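Local coordinates for protein 4-hydroxy-3-methylbut-2-enyl diphosphate reductase, apicoplast (Plasmodium falciparum, PDB 4N7B) that reduces (E)-4-hydroxy-3-methylbut-2-enyl diphosphate to isopentenyl and dimethylallyl diphosphate with an iron-sulfur cluster, the last step of isoprenoid precursor synthesis in the apicoplast, at residues N226-C231 and T486-T491; F230-S235 and N516-K521; L288-H293 and L308-A313; P316-V321 and T381-S386. All coordinates share one frame; numbering follows the deposited sequence.

Interaction 1: residues N226-C231 and T486-T491; sequences NPRGFC and TPEQET. With F3S (Fe3-s4 cluster), chain B.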
loop_
_atom_site.group_PDB
_atom_site.type_symbol
_atom_site.label_atom_id
_atom_site.label_comp_id
_atom_site.label_asym_id
_atom_site.label_seq_id
_atom_site.Cartn_x
_atom_site.Cartn_y
_atom_site.Cartn_z
ATOM N N ASN A 226 -15.027 -9.385 0.905
ATOM C CA ASN A 226 -13.791 -10.089 1.112
ATOM C C ASN A 226 -13.283 -10.381 -0.290
ATOM O O ASN A 226 -14.056 -10.750 -1.167
ATOM C CB ASN A 226 -14.091 -11.398 1.890
ATOM C CG ASN A 226 -12.863 -12.030 2.466
ATOM O OD1 ASN A 226 -12.146 -11.409 3.264
ATOM N ND2 ASN A 226 -12.612 -13.293 2.091
ATOM N N PRO A 227 -11.986 -10.220 -0.528
ATOM C CA PRO A 227 -10.967 -9.755 0.411
ATOM C C PRO A 227 -10.990 -8.259 0.688
ATOM O O PRO A 227 -11.454 -7.453 -0.132
ATOM C CB PRO A 227 -9.658 -10.130 -0.290
ATOM C CG PRO A 227 -9.993 -10.111 -1.721
ATOM C CD PRO A 227 -11.405 -10.622 -1.816
ATOM N N ARG A 228 -10.458 -7.916 1.861
ATOM C CA ARG A 228 -10.368 -6.551 2.328
ATOM C C ARG A 228 -9.299 -6.522 3.386
ATOM O O ARG A 228 -8.819 -7.576 3.810
ATOM C CB ARG A 228 -11.678 -6.115 2.986
ATOM C CG ARG A 228 -12.036 -6.964 4.243
ATOM C CD ARG A 228 -13.284 -6.409 4.947
ATOM N NE ARG A 228 -13.564 -7.093 6.199
ATOM C CZ ARG A 228 -14.225 -8.248 6.287
ATOM N NH1 ARG A 228 -14.695 -8.832 5.199
ATOM N NH2 ARG A 228 -14.426 -8.827 7.464
ATOM N N GLY A 229 -8.968 -5.328 3.872
ATOM C CA GLY A 229 -8.154 -5.237 5.079
ATOM C C GLY A 229 -6.721 -5.708 4.883
ATOM O O GLY A 229 -6.227 -5.793 3.747
ATOM N N PHE A 230 -6.054 -5.999 5.998
ATOM C CA PHE A 230 -4.610 -6.260 6.012
ATOM C C PHE A 230 -4.149 -7.159 4.860
ATOM O O PHE A 230 -4.700 -8.234 4.620
ATOM C CB PHE A 230 -4.181 -6.906 7.339
ATOM C CG PHE A 230 -3.950 -5.927 8.474
ATOM C CD1 PHE A 230 -4.293 -4.591 8.350
ATOM C CD2 PHE A 230 -3.381 -6.354 9.667
ATOM C CE1 PHE A 230 -4.080 -3.706 9.394
ATOM C CE2 PHE A 230 -3.159 -5.474 10.709
ATOM C CZ PHE A 230 -3.513 -4.152 10.577
ATOM N N CYS A 231 -3.120 -6.710 4.151
ATOM C CA CYS A 231 -2.405 -7.570 3.222
ATOM C C CYS A 231 -1.257 -8.192 4.013
ATOM O O CYS A 231 -1.040 -7.866 5.194
ATOM C CB CYS A 231 -1.859 -6.729 2.059
ATOM S SG CYS A 231 -0.653 -5.513 2.648
ATOM N N THR A 486 -5.771 -1.249 6.866
ATOM C CA THR A 486 -6.844 -1.022 7.856
ATOM C C THR A 486 -7.124 -2.216 8.813
ATOM O O THR A 486 -7.476 -3.312 8.370
ATOM C CB THR A 486 -8.160 -0.667 7.141
ATOM O OG1 THR A 486 -7.946 0.462 6.286
ATOM C CG2 THR A 486 -9.227 -0.319 8.150
ATOM N N PRO A 487 -7.000 -1.989 10.135
ATOM C CA PRO A 487 -7.281 -3.042 11.123
ATOM C C PRO A 487 -8.721 -3.515 11.067
ATOM O O PRO A 487 -9.627 -2.699 10.921
ATOM C CB PRO A 487 -6.994 -2.366 12.466
ATOM C CG PRO A 487 -6.153 -1.171 12.132
ATOM C CD PRO A 487 -6.569 -0.732 10.767
ATOM N N GLU A 488 -8.917 -4.826 11.192
ATOM C CA GLU A 488 -10.230 -5.456 11.017
ATOM C C GLU A 488 -11.215 -4.911 12.053
ATOM O O GLU A 488 -12.391 -4.702 11.730
ATOM C CB GLU A 488 -10.127 -6.986 11.097
ATOM C CG GLU A 488 -11.475 -7.731 10.963
ATOM C CD GLU A 488 -12.245 -7.377 9.672
ATOM O OE1 GLU A 488 -13.470 -7.620 9.620
ATOM O OE2 GLU A 488 -11.643 -6.857 8.709
ATOM N N GLN A 489 -10.744 -4.640 13.274
ATOM C CA GLN A 489 -11.634 -4.074 14.293
ATOM C C GLN A 489 -12.326 -2.790 13.821
ATOM O O GLN A 489 -13.501 -2.553 14.132
ATOM C CB GLN A 489 -10.908 -3.777 15.609
ATOM C CG GLN A 489 -11.894 -3.601 16.803
ATOM C CD GLN A 489 -11.262 -2.967 18.059
ATOM O OE1 GLN A 489 -10.064 -2.666 18.092
ATOM N NE2 GLN A 489 -12.079 -2.761 19.098
ATOM N N GLU A 490 -11.629 -1.941 13.076
ATOM C CA GLU A 490 -12.283 -0.696 12.665
ATOM C C GLU A 490 -13.433 -1.026 11.715
ATOM O O GLU A 490 -14.492 -0.415 11.780
ATOM C CB GLU A 490 -11.301 0.286 12.052
ATOM C CG GLU A 490 -10.260 0.752 13.035
ATOM C CD GLU A 490 -10.859 1.403 14.287
ATOM O OE1 GLU A 490 -11.990 1.952 14.228
ATOM O OE2 GLU A 490 -10.188 1.368 15.339
ATOM N N THR A 491 -13.252 -2.051 10.891
ATOM C CA THR A 491 -14.299 -2.447 9.962
ATOM C C THR A 491 -15.467 -3.112 10.686
ATOM O O THR A 491 -16.624 -2.934 10.290
ATOM C CB THR A 491 -13.759 -3.396 8.892
ATOM O OG1 THR A 491 -12.692 -2.750 8.198
ATOM C CG2 THR A 491 -14.841 -3.759 7.890
HETATM FE FE1 F3S B . 0.511 -4.704 0.828
HETATM FE FE3 F3S B . 2.925 -5.157 -0.276
HETATM FE FE4 F3S B . 0.759 -4.641 -1.780
HETATM S S1 F3S B . 2.435 -3.832 1.413
HETATM S S2 F3S B . -0.553 -3.323 -0.557
HETATM S S3 F3S B . 1.131 -6.392 -0.483
HETATM S S4 F3S B . 2.814 -3.940 -2.127
HETATM O O HOH W 1 -7.531 -6.011 8.562
#
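With CG between the backbone N and the carbonyl carbon (chi1 62°) and the chain extended from CG to NE, Arg228 reaches across to Glu488, whose CG is anti to its own N (chi1 178°) and whose chain bends at chi2. The two chains cross at about a right angle and meet in a side-on, two-pronged salt bridge. Arg228 NH2 gives Glu488 OE1 a short, nearly straight bond of 2.6 Å, in the guanidinium plane but above that of the carboxylate. Arg228 NE reaches the syn lone pair of Glu488 OE2 at 3.2 Å and less straight, with the two planes 49° apart. Ile225 O takes Arg228 NH1, which fixes the guanidinium further. A water joins the backbones, accepting from Phe230 N at 3.0 Å and donating to Thr486 O at 2.7 Å. Beyond it the Phe230 ring leans on the Thr486-Pro487 peptide, with Phe230 CE1 3.5 Å from Pro487 N; Val264 of helix 262-271 touches both Phe230 and Pro487. Next along the chain, Cys231 SG binds cluster iron FE1 at 2.3 Å; salt bridge, water and ring packing thus join the start of helix 488-499 to the first cysteine loop of the IspH cluster site.

Interaction 2: residues F230-S235 and N516-K521; sequences FCKGVS and NVPKWK. With F3S (Fe3-s4 cluster), chain B.
Two partners grip Cys231 SG: it binds iron FE1 of the cluster at 2.3 Å and accepts a hydrogen bond from Val234 N at 3.3 Å, the N-cap bond of helix 232-247. The N-H and the positive end of the helix dipole would be expected to stabilise negative charge on this sulfur. The next residue, Lys232, lays its chain along the 516-521 loop. Its CG is anti to the backbone N and the chain bends at chi2 (61°), so it slides past Trp520 in the opposite direction. Lys232 CG comes within 3.5 Å of Trp520 CE3, Lys232 CE within 3.4 Å of Pro518 O, and Lys232 CD meets Val517 CG1 at 4.0 Å; methylenes rather than the ammonium carry the contact. Pro518 CB covers one face of the indole near its rim. The six-membered end of Trp520 points edge-on at the helix start, Trp520 CZ3 lying 3.5 Å from Gly233 N, with cluster sulfur S3 also near the ring plane. A CB on Gly233 would collide with S1, and the lack of one lets the helix sit against the cluster. Trp520 packs on Cys315, another cluster ligand. The C-terminal loop flanks a cysteine-capped helix end at the iron-sulfur site.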
loop_
_atom_site.group_PDB
_atom_site.type_symbol
_atom_site.label_atom_id
_atom_site.label_comp_id
_atom_site.label_asym_id
_atom_site.label_seq_id
_atom_site.Cartn_x
_atom_site.Cartn_y
_atom_site.Cartn_z
ATOM N N PHE A 230 -6.054 -5.999 5.998
ATOM C CA PHE A 230 -4.610 -6.260 6.012
ATOM C C PHE A 230 -4.149 -7.159 4.860
ATOM O O PHE A 230 -4.700 -8.234 4.620
ATOM C CB PHE A 230 -4.181 -6.906 7.339
ATOM C CG PHE A 230 -3.950 -5.927 8.474
ATOM C CD1 PHE A 230 -4.293 -4.591 8.350
ATOM C CD2 PHE A 230 -3.381 -6.354 9.667
ATOM C CE1 PHE A 230 -4.080 -3.706 9.394
ATOM C CE2 PHE A 230 -3.159 -5.474 10.709
ATOM C CZ PHE A 230 -3.513 -4.152 10.577
ATOM N N CYS A 231 -3.120 -6.710 4.151
ATOM C CA CYS A 231 -2.405 -7.570 3.222
ATOM C C CYS A 231 -1.257 -8.192 4.013
ATOM O O CYS A 231 -1.040 -7.866 5.194
ATOM C CB CYS A 231 -1.859 -6.729 2.059
ATOM S SG CYS A 231 -0.653 -5.513 2.648
ATOM N N LYS A 232 -0.501 -9.063 3.364
ATOM C CA LYS A 232 0.616 -9.700 4.035
ATOM C C LYS A 232 1.804 -8.750 4.253
ATOM O O LYS A 232 2.543 -8.891 5.226
ATOM C CB LYS A 232 1.054 -10.921 3.240
ATOM C CG LYS A 232 2.073 -11.814 3.967
ATOM C CD LYS A 232 1.525 -12.374 5.263
ATOM C CE LYS A 232 2.513 -13.351 5.915
ATOM N NZ LYS A 232 1.998 -13.849 7.226
ATOM N N GLY A 233 2.000 -7.775 3.365
ATOM C CA GLY A 233 3.115 -6.853 3.531
ATOM C C GLY A 233 2.911 -6.043 4.797
ATOM O O GLY A 233 3.840 -5.765 5.569
ATOM N N VAL A 234 1.663 -5.671 5.030
ATOM C CA VAL A 234 1.321 -4.880 6.203
ATOM C C VAL A 234 1.436 -5.715 7.463
ATOM O O VAL A 234 2.049 -5.270 8.437
ATOM C CB VAL A 234 -0.093 -4.256 6.055
ATOM C CG1 VAL A 234 -0.687 -3.877 7.397
ATOM C CG2 VAL A 234 -0.017 -3.025 5.126
ATOM N N SER A 235 0.885 -6.929 7.469
ATOM C CA SER A 235 0.947 -7.728 8.705
ATOM C C SER A 235 2.406 -8.054 9.031
ATOM O O SER A 235 2.822 -7.966 10.178
ATOM C CB SER A 235 0.091 -8.995 8.622
ATOM O OG SER A 235 0.470 -9.784 7.513
ATOM N N ASN A 516 -5.014 -15.725 -2.159
ATOM C CA ASN A 516 -3.939 -16.498 -1.577
ATOM C C ASN A 516 -2.960 -15.626 -0.816
ATOM O O ASN A 516 -2.224 -14.831 -1.396
ATOM C CB ASN A 516 -3.229 -17.310 -2.648
ATOM C CG ASN A 516 -4.088 -18.453 -3.153
ATOM O OD1 ASN A 516 -4.404 -19.396 -2.409
ATOM N ND2 ASN A 516 -4.489 -18.371 -4.414
ATOM N N VAL A 517 -2.956 -15.793 0.499
ATOM C CA VAL A 517 -2.084 -15.024 1.358
ATOM C C VAL A 517 -0.678 -15.609 1.284
ATOM O O VAL A 517 -0.464 -16.775 1.621
ATOM C CB VAL A 517 -2.603 -15.024 2.808
ATOM C CG1 VAL A 517 -1.710 -14.185 3.693
ATOM C CG2 VAL A 517 -4.033 -14.515 2.842
ATOM N N PRO A 518 0.284 -14.812 0.802
ATOM C CA PRO A 518 1.683 -15.241 0.736
ATOM C C PRO A 518 2.190 -15.690 2.098
ATOM O O PRO A 518 1.745 -15.184 3.134
ATOM C CB PRO A 518 2.421 -13.974 0.310
ATOM C CG PRO A 518 1.396 -13.155 -0.386
ATOM C CD PRO A 518 0.103 -13.444 0.302
ATOM N N LYS A 519 3.128 -16.627 2.085
ATOM C CA LYS A 519 3.696 -17.167 3.295
ATOM C C LYS A 519 5.036 -16.514 3.584
ATOM O O LYS A 519 6.011 -17.169 3.920
ATOM C CB LYS A 519 3.822 -18.680 3.154
ATOM C CG LYS A 519 2.507 -19.354 3.439
ATOM C CD LYS A 519 2.259 -20.555 2.547
ATOM C CE LYS A 519 0.918 -21.205 2.880
ATOM N NZ LYS A 519 0.762 -21.455 4.349
ATOM N N TRP A 520 5.084 -15.198 3.486
ATOM C CA TRP A 520 6.316 -14.506 3.805
ATOM C C TRP A 520 6.656 -14.649 5.292
ATOM O O TRP A 520 5.783 -14.603 6.144
ATOM C CB TRP A 520 6.191 -13.038 3.426
ATOM C CG TRP A 520 5.814 -12.832 1.973
ATOM C CD1 TRP A 520 6.044 -13.686 0.928
ATOM C CD2 TRP A 520 5.131 -11.703 1.425
ATOM N NE1 TRP A 520 5.551 -13.147 -0.244
ATOM C CE2 TRP A 520 4.990 -11.928 0.037
ATOM C CE3 TRP A 520 4.633 -10.516 1.971
ATOM C CZ2 TRP A 520 4.362 -11.023 -0.802
ATOM C CZ3 TRP A 520 4.011 -9.606 1.127
ATOM C CH2 TRP A 520 3.887 -9.866 -0.246
ATOM N N LYS A 521 7.934 -14.832 5.589
ATOM C CA LYS A 521 8.409 -14.816 6.965
ATOM C C LYS A 521 8.951 -13.423 7.280
ATOM O O LYS A 521 9.043 -12.583 6.389
ATOM C CB LYS A 521 9.505 -15.867 7.145
ATOM C CG LYS A 521 8.991 -17.300 7.097
ATOM C CD LYS A 521 10.096 -18.290 7.428
ATOM C CE LYS A 521 9.546 -19.584 8.050
ATOM N NZ LYS A 521 9.013 -20.573 7.058
HETATM FE FE1 F3S B . 0.511 -4.704 0.828
HETATM FE FE3 F3S B . 2.925 -5.157 -0.276
HETATM FE FE4 F3S B . 0.759 -4.641 -1.780
HETATM S S1 F3S B . 2.435 -3.832 1.413
HETATM S S2 F3S B . -0.553 -3.323 -0.557
HETATM S S3 F3S B . 1.131 -6.392 -0.483
HETATM S S4 F3S B . 2.814 -3.940 -2.127
#

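Interaction 3: residues L288-H293 and L308-A313; sequences LIYSAH and LIEIDA
Backbone hydrogen bonds join strands 288-290 and 309-312 as parallel neighbours, their axes 24° apart. Leu288 N bonds to Ile309 O and Ile311 N to Leu288 O, both at 2.9 Å, the second nearly along the C=O axis. Tyr290 N bonds to Ile311 O and Ala313 N to Tyr290 O, the last on a carbonyl lone pair. Weaker CA-H...O contacts reinforce them: Ile289 CA lies 3.1 Å from Ile311 O, and Ala292 CA 3.3 Å from Ala313 O. One side-chain bond crosses: Tyr290 OH donates to the anti lone pair of Glu310 OE2 at 2.6 Å, with ring and carboxylate planes almost perpendicular and the oxygen at the ring edge. On that same face Asp312 sets its CB against the edge of the Tyr290 ring, and its carboxylate forms a salt bridge with Arg300 of helix 297-305, whose side chain also touches Tyr290. Apolar contacts occupy both faces. Leu288 CD2 meets Leu308 CD1 at 4.1 Å, while Ile289 and Ile311 lie side by side, pointing the same way toward helix 232-247. The strands, connected by helix 297-305, form a beta-alpha-beta unit, and the chain leaving the first leads to His293, by similarity a substrate-binding residue.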
loop_
_atom_site.group_PDB
_atom_site.type_symbol
_atom_site.label_atom_id
_atom_site.label_comp_id
_atom_site.label_asym_id
_atom_site.label_seq_id
_atom_site.Cartn_x
_atom_site.Cartn_y
_atom_site.Cartn_z
ATOM N N LEU A 288 17.134 0.325 13.439
ATOM C CA LEU A 288 16.268 1.094 12.567
ATOM C C LEU A 288 15.506 0.169 11.646
ATOM O O LEU A 288 16.101 -0.683 10.988
ATOM C CB LEU A 288 17.051 2.086 11.721
ATOM C CG LEU A 288 16.164 2.908 10.775
ATOM C CD1 LEU A 288 15.203 3.802 11.558
ATOM C CD2 LEU A 288 17.023 3.740 9.852
ATOM N N ILE A 289 14.191 0.357 11.596
ATOM C CA ILE A 289 13.325 -0.438 10.736
ATOM C C ILE A 289 12.857 0.348 9.513
ATOM O O ILE A 289 12.373 1.477 9.639
ATOM C CB ILE A 289 12.092 -0.912 11.506
ATOM C CG1 ILE A 289 12.540 -1.728 12.726
ATOM C CG2 ILE A 289 11.198 -1.731 10.607
ATOM C CD1 ILE A 289 11.410 -2.197 13.616
ATOM N N TYR A 290 12.992 -0.250 8.333
ATOM C CA TYR A 290 12.488 0.370 7.111
ATOM C C TYR A 290 11.044 -0.060 6.890
ATOM O O TYR A 290 10.713 -1.242 7.009
ATOM C CB TYR A 290 13.348 -0.018 5.904
ATOM C CG TYR A 290 14.799 0.387 6.031
ATOM C CD1 TYR A 290 15.156 1.693 6.341
ATOM C CD2 TYR A 290 15.815 -0.540 5.860
ATOM C CE1 TYR A 290 16.485 2.063 6.464
ATOM C CE2 TYR A 290 17.149 -0.177 5.983
ATOM C CZ TYR A 290 17.478 1.121 6.287
ATOM O OH TYR A 290 18.812 1.478 6.405
ATOM N N SER A 291 10.184 0.893 6.556
ATOM C CA SER A 291 8.762 0.611 6.438
ATOM C C SER A 291 8.439 -0.258 5.226
ATOM O O SER A 291 9.285 -0.501 4.367
ATOM C CB SER A 291 7.977 1.917 6.326
ATOM O OG SER A 291 8.102 2.455 5.022
ATOM N N ALA A 292 7.187 -0.701 5.158
ATOM C CA ALA A 292 6.709 -1.557 4.082
ATOM C C ALA A 292 6.856 -0.937 2.708
ATOM O O ALA A 292 6.963 -1.657 1.715
ATOM C CB ALA A 292 5.267 -1.903 4.328
ATOM N N HIS A 293 6.856 0.391 2.648
ATOM C CA HIS A 293 6.866 1.112 1.376
ATOM C C HIS A 293 8.247 1.144 0.747
ATOM O O HIS A 293 8.420 1.604 -0.381
ATOM C CB HIS A 293 6.410 2.553 1.609
ATOM C CG HIS A 293 5.157 2.662 2.417
ATOM N ND1 HIS A 293 5.142 3.160 3.702
ATOM C CD2 HIS A 293 3.881 2.304 2.133
ATOM C CE1 HIS A 293 3.907 3.120 4.170
ATOM N NE2 HIS A 293 3.123 2.602 3.240
ATOM N N LEU A 308 23.989 1.232 12.302
ATOM C CA LEU A 308 22.666 0.894 12.809
ATOM C C LEU A 308 22.332 -0.560 12.513
ATOM O O LEU A 308 22.845 -1.144 11.557
ATOM C CB LEU A 308 21.605 1.786 12.166
ATOM C CG LEU A 308 21.764 3.287 12.388
ATOM C CD1 LEU A 308 20.719 4.030 11.575
ATOM C CD2 LEU A 308 21.636 3.615 13.865
ATOM N N ILE A 309 21.463 -1.140 13.333
ATOM C CA ILE A 309 20.933 -2.460 13.048
ATOM C C ILE A 309 19.790 -2.284 12.080
ATOM O O ILE A 309 18.667 -1.992 12.486
ATOM C CB ILE A 309 20.352 -3.165 14.280
ATOM C CG1 ILE A 309 21.198 -2.904 15.529
ATOM C CG2 ILE A 309 20.243 -4.660 14.004
ATOM C CD1 ILE A 309 22.580 -3.473 15.447
ATOM N N GLU A 310 20.082 -2.448 10.798
ATOM C CA GLU A 310 19.080 -2.303 9.761
ATOM C C GLU A 310 18.149 -3.503 9.729
ATOM O O GLU A 310 18.580 -4.636 9.520
ATOM C CB GLU A 310 19.757 -2.156 8.411
ATOM C CG GLU A 310 20.523 -0.869 8.253
ATOM C CD GLU A 310 21.222 -0.795 6.919
ATOM O OE1 GLU A 310 22.380 -1.260 6.839
ATOM O OE2 GLU A 310 20.605 -0.293 5.946
ATOM N N ILE A 311 16.865 -3.242 9.933
ATOM C CA ILE A 311 15.851 -4.280 9.848
ATOM C C ILE A 311 14.806 -3.881 8.813
ATOM O O ILE A 311 13.987 -2.990 9.046
ATOM C CB ILE A 311 15.204 -4.537 11.206
ATOM C CG1 ILE A 311 16.252 -5.138 12.143
ATOM C CG2 ILE A 311 14.005 -5.470 11.047
ATOM C CD1 ILE A 311 15.686 -5.729 13.394
ATOM N N ASP A 312 14.847 -4.554 7.668
ATOM C CA ASP A 312 14.147 -4.092 6.482
ATOM C C ASP A 312 12.791 -4.765 6.304
ATOM O O ASP A 312 12.719 -5.917 5.886
ATOM C CB ASP A 312 15.009 -4.354 5.252
ATOM C CG ASP A 312 14.440 -3.727 3.999
ATOM O OD1 ASP A 312 13.345 -3.121 4.059
ATOM O OD2 ASP A 312 15.082 -3.852 2.940
ATOM N N ALA A 313 11.719 -4.023 6.587
ATOM C CA ALA A 313 10.356 -4.555 6.472
ATOM C C ALA A 313 9.716 -4.125 5.171
ATOM O O ALA A 313 8.487 -4.176 5.030
ATOM C CB ALA A 313 9.487 -4.101 7.660
#

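Interaction 4: residues P316-V321 and T381-S386; sequences PLVNKV and TQTTLS. With F3S (Fe3-s4 cluster), chain B.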
loop_
_atom_site.group_PDB
_atom_site.type_symbol
_atom_site.label_atom_id
_atom_site.label_comp_id
_atom_site.label_asym_id
_atom_site.label_seq_id
_atom_site.Cartn_x
_atom_site.Cartn_y
_atom_site.Cartn_z
ATOM N N PRO A 316 8.012 -7.432 0.162
ATOM C CA PRO A 316 8.671 -8.159 -0.934
ATOM C C PRO A 316 8.222 -7.723 -2.326
ATOM O O PRO A 316 9.012 -7.844 -3.272
ATOM C CB PRO A 316 8.279 -9.610 -0.674
ATOM C CG PRO A 316 8.093 -9.683 0.852
ATOM C CD PRO A 316 7.529 -8.331 1.226
ATOM N N LEU A 317 6.987 -7.242 -2.461
ATOM C CA LEU A 317 6.451 -6.895 -3.782
ATOM C C LEU A 317 6.793 -5.459 -4.137
ATOM O O LEU A 317 6.722 -5.065 -5.307
ATOM C CB LEU A 317 4.930 -7.139 -3.859
ATOM C CG LEU A 317 4.508 -8.597 -3.560
ATOM C CD1 LEU A 317 2.983 -8.722 -3.490
ATOM C CD2 LEU A 317 5.069 -9.556 -4.602
ATOM N N VAL A 318 7.182 -4.679 -3.130
ATOM C CA VAL A 318 7.830 -3.390 -3.383
ATOM C C VAL A 318 9.295 -3.664 -3.731
ATOM O O VAL A 318 9.824 -3.113 -4.696
ATOM C CB VAL A 318 7.731 -2.438 -2.169
ATOM C CG1 VAL A 318 8.676 -1.258 -2.323
ATOM C CG2 VAL A 318 6.307 -1.954 -2.001
ATOM N N ASN A 319 9.941 -4.555 -2.984
ATOM C CA ASN A 319 11.318 -4.903 -3.295
ATOM C C ASN A 319 11.416 -5.440 -4.717
ATOM O O ASN A 319 12.407 -5.219 -5.413
ATOM C CB ASN A 319 11.859 -5.929 -2.315
ATOM C CG ASN A 319 13.296 -6.301 -2.605
ATOM O OD1 ASN A 319 14.209 -5.504 -2.401
ATOM N ND2 ASN A 319 13.507 -7.526 -3.065
ATOM N N LYS A 320 10.381 -6.152 -5.146
ATOM C CA LYS A 320 10.328 -6.669 -6.501
ATOM C C LYS A 320 10.545 -5.536 -7.501
ATOM O O LYS A 320 11.367 -5.647 -8.404
ATOM C CB LYS A 320 8.974 -7.309 -6.726
ATOM C CG LYS A 320 8.678 -7.753 -8.125
ATOM C CD LYS A 320 7.225 -8.221 -8.134
ATOM C CE LYS A 320 6.829 -8.918 -9.402
ATOM N NZ LYS A 320 5.342 -8.917 -9.559
ATOM N N VAL A 321 9.843 -4.426 -7.312
ATOM C CA VAL A 321 9.941 -3.310 -8.260
ATOM C C VAL A 321 11.344 -2.707 -8.207
ATOM O O VAL A 321 11.984 -2.493 -9.246
ATOM C CB VAL A 321 8.872 -2.217 -7.997
ATOM C CG1 VAL A 321 8.962 -1.109 -9.025
ATOM C CG2 VAL A 321 7.497 -2.826 -8.058
ATOM N N THR A 381 5.531 0.242 -12.112
ATOM C CA THR A 381 4.512 1.089 -11.499
ATOM C C THR A 381 4.536 1.012 -9.982
ATOM O O THR A 381 5.046 0.058 -9.387
ATOM C CB THR A 381 3.062 0.758 -11.990
ATOM O OG1 THR A 381 2.520 -0.357 -11.279
ATOM C CG2 THR A 381 3.042 0.445 -13.460
ATOM N N GLN A 382 3.975 2.040 -9.366
ATOM C CA GLN A 382 3.581 2.002 -7.966
ATOM C C GLN A 382 2.668 0.789 -7.733
ATOM O O GLN A 382 1.799 0.481 -8.551
ATOM C CB GLN A 382 2.836 3.294 -7.638
ATOM C CG GLN A 382 2.601 3.576 -6.172
ATOM C CD GLN A 382 2.034 4.962 -5.959
ATOM O OE1 GLN A 382 2.227 5.841 -6.787
ATOM N NE2 GLN A 382 1.316 5.162 -4.864
ATOM N N THR A 383 2.840 0.120 -6.599
ATOM C CA THR A 383 2.137 -1.143 -6.336
ATOM C C THR A 383 0.654 -0.982 -6.065
ATOM O O THR A 383 -0.100 -1.942 -6.182
ATOM C CB THR A 383 2.725 -1.868 -5.114
ATOM O OG1 THR A 383 2.556 -1.058 -3.940
ATOM C CG2 THR A 383 4.184 -2.140 -5.316
ATOM N N THR A 384 0.240 0.230 -5.711
ATOM C CA THR A 384 -1.100 0.488 -5.206
ATOM C C THR A 384 -1.976 1.367 -6.115
ATOM O O THR A 384 -2.966 1.928 -5.662
ATOM C CB THR A 384 -1.004 1.205 -3.866
ATOM O OG1 THR A 384 -0.092 2.299 -3.993
ATOM C CG2 THR A 384 -0.509 0.252 -2.776
ATOM N N LEU A 385 -1.650 1.459 -7.397
ATOM C CA LEU A 385 -2.424 2.296 -8.305
ATOM C C LEU A 385 -3.856 1.775 -8.516
ATOM O O LEU A 385 -4.181 0.626 -8.213
ATOM C CB LEU A 385 -1.717 2.375 -9.657
ATOM C CG LEU A 385 -0.341 3.047 -9.625
ATOM C CD1 LEU A 385 0.203 3.149 -11.033
ATOM C CD2 LEU A 385 -0.433 4.429 -8.976
ATOM N N SER A 386 -4.716 2.655 -9.006
ATOM C CA SER A 386 -5.965 2.259 -9.622
ATOM C C SER A 386 -5.629 1.448 -10.854
ATOM O O SER A 386 -4.828 1.884 -11.677
ATOM C CB SER A 386 -6.722 3.504 -10.077
ATOM O OG SER A 386 -7.670 3.157 -11.067
HETATM FE FE1 F3S B . 0.511 -4.704 0.828
HETATM FE FE3 F3S B . 2.925 -5.157 -0.276
HETATM FE FE4 F3S B . 0.759 -4.641 -1.780
HETATM S S1 F3S B . 2.435 -3.832 1.413
HETATM S S2 F3S B . -0.553 -3.323 -0.557
HETATM S S3 F3S B . 1.131 -6.392 -0.483
HETATM S S4 F3S B . 2.814 -3.940 -2.127
#
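Closest to the cluster is Thr383, whose OG1 lies 3.4 Å from sulfur S4, with CB behind it at 3.6 Å. The same hydroxyl hydrogen-bonds to Glu345, the proton donor by similarity. Its OG1 sits between the backbone N and the carbonyl carbon (chi1 62°), which leaves CG2 anti to the carbonyl carbon and aimed at helix 316-329. There Thr383 CG2 meets Val318 CG2 at 3.9 Å, the two side chains crossing at about a right angle, and Leu317 O at the same distance. Val318 CG2 is itself 4.0 Å from S4, so a methyl and a threonine flank one sulfur. A turn further along the helix, Val321 CG2 packs on Thr381 O at 4.0 Å. In the outer shell, Thr383 lies in a type I turn from Gln382 to Leu385, and Thr381 OG1 bonds to Gln382 O at 2.9 Å. Gln382 OE1 takes Tyr340 N, and the backbone of Thr383 is tied to that of Cys413, a cluster ligand. Apolar packing takes the methyl side of Thr383, while its hydroxyl faces sulfur S4 and the carboxylate, consistent with a part in substrate binding and in orienting the probable proton donor.

Interactions 1 and 2 start from the same stretch, sharing Phe230 and Cys231, and their centres lie about 13 Å apart; the loops they close enclose interactions 3 and 4, which follow in series. Strand 221-226 of the five-stranded sheet leads into interaction 1, the edge of one four-stranded sheet forms interaction 3, and the loop after strand 377-381 of the other enters interaction 4. Interactions 2 and 4 touch where Trp520 packs on Pro316 and Leu317, while His293 and Ala292 of interaction 3 lie against Val318. Interactions 1, 2 and 4 touch the cluster, and the Ala292 side chain of interaction 3 comes within about 5 Å, so loops from all three parallel sheets meet round one iron-sulfur site.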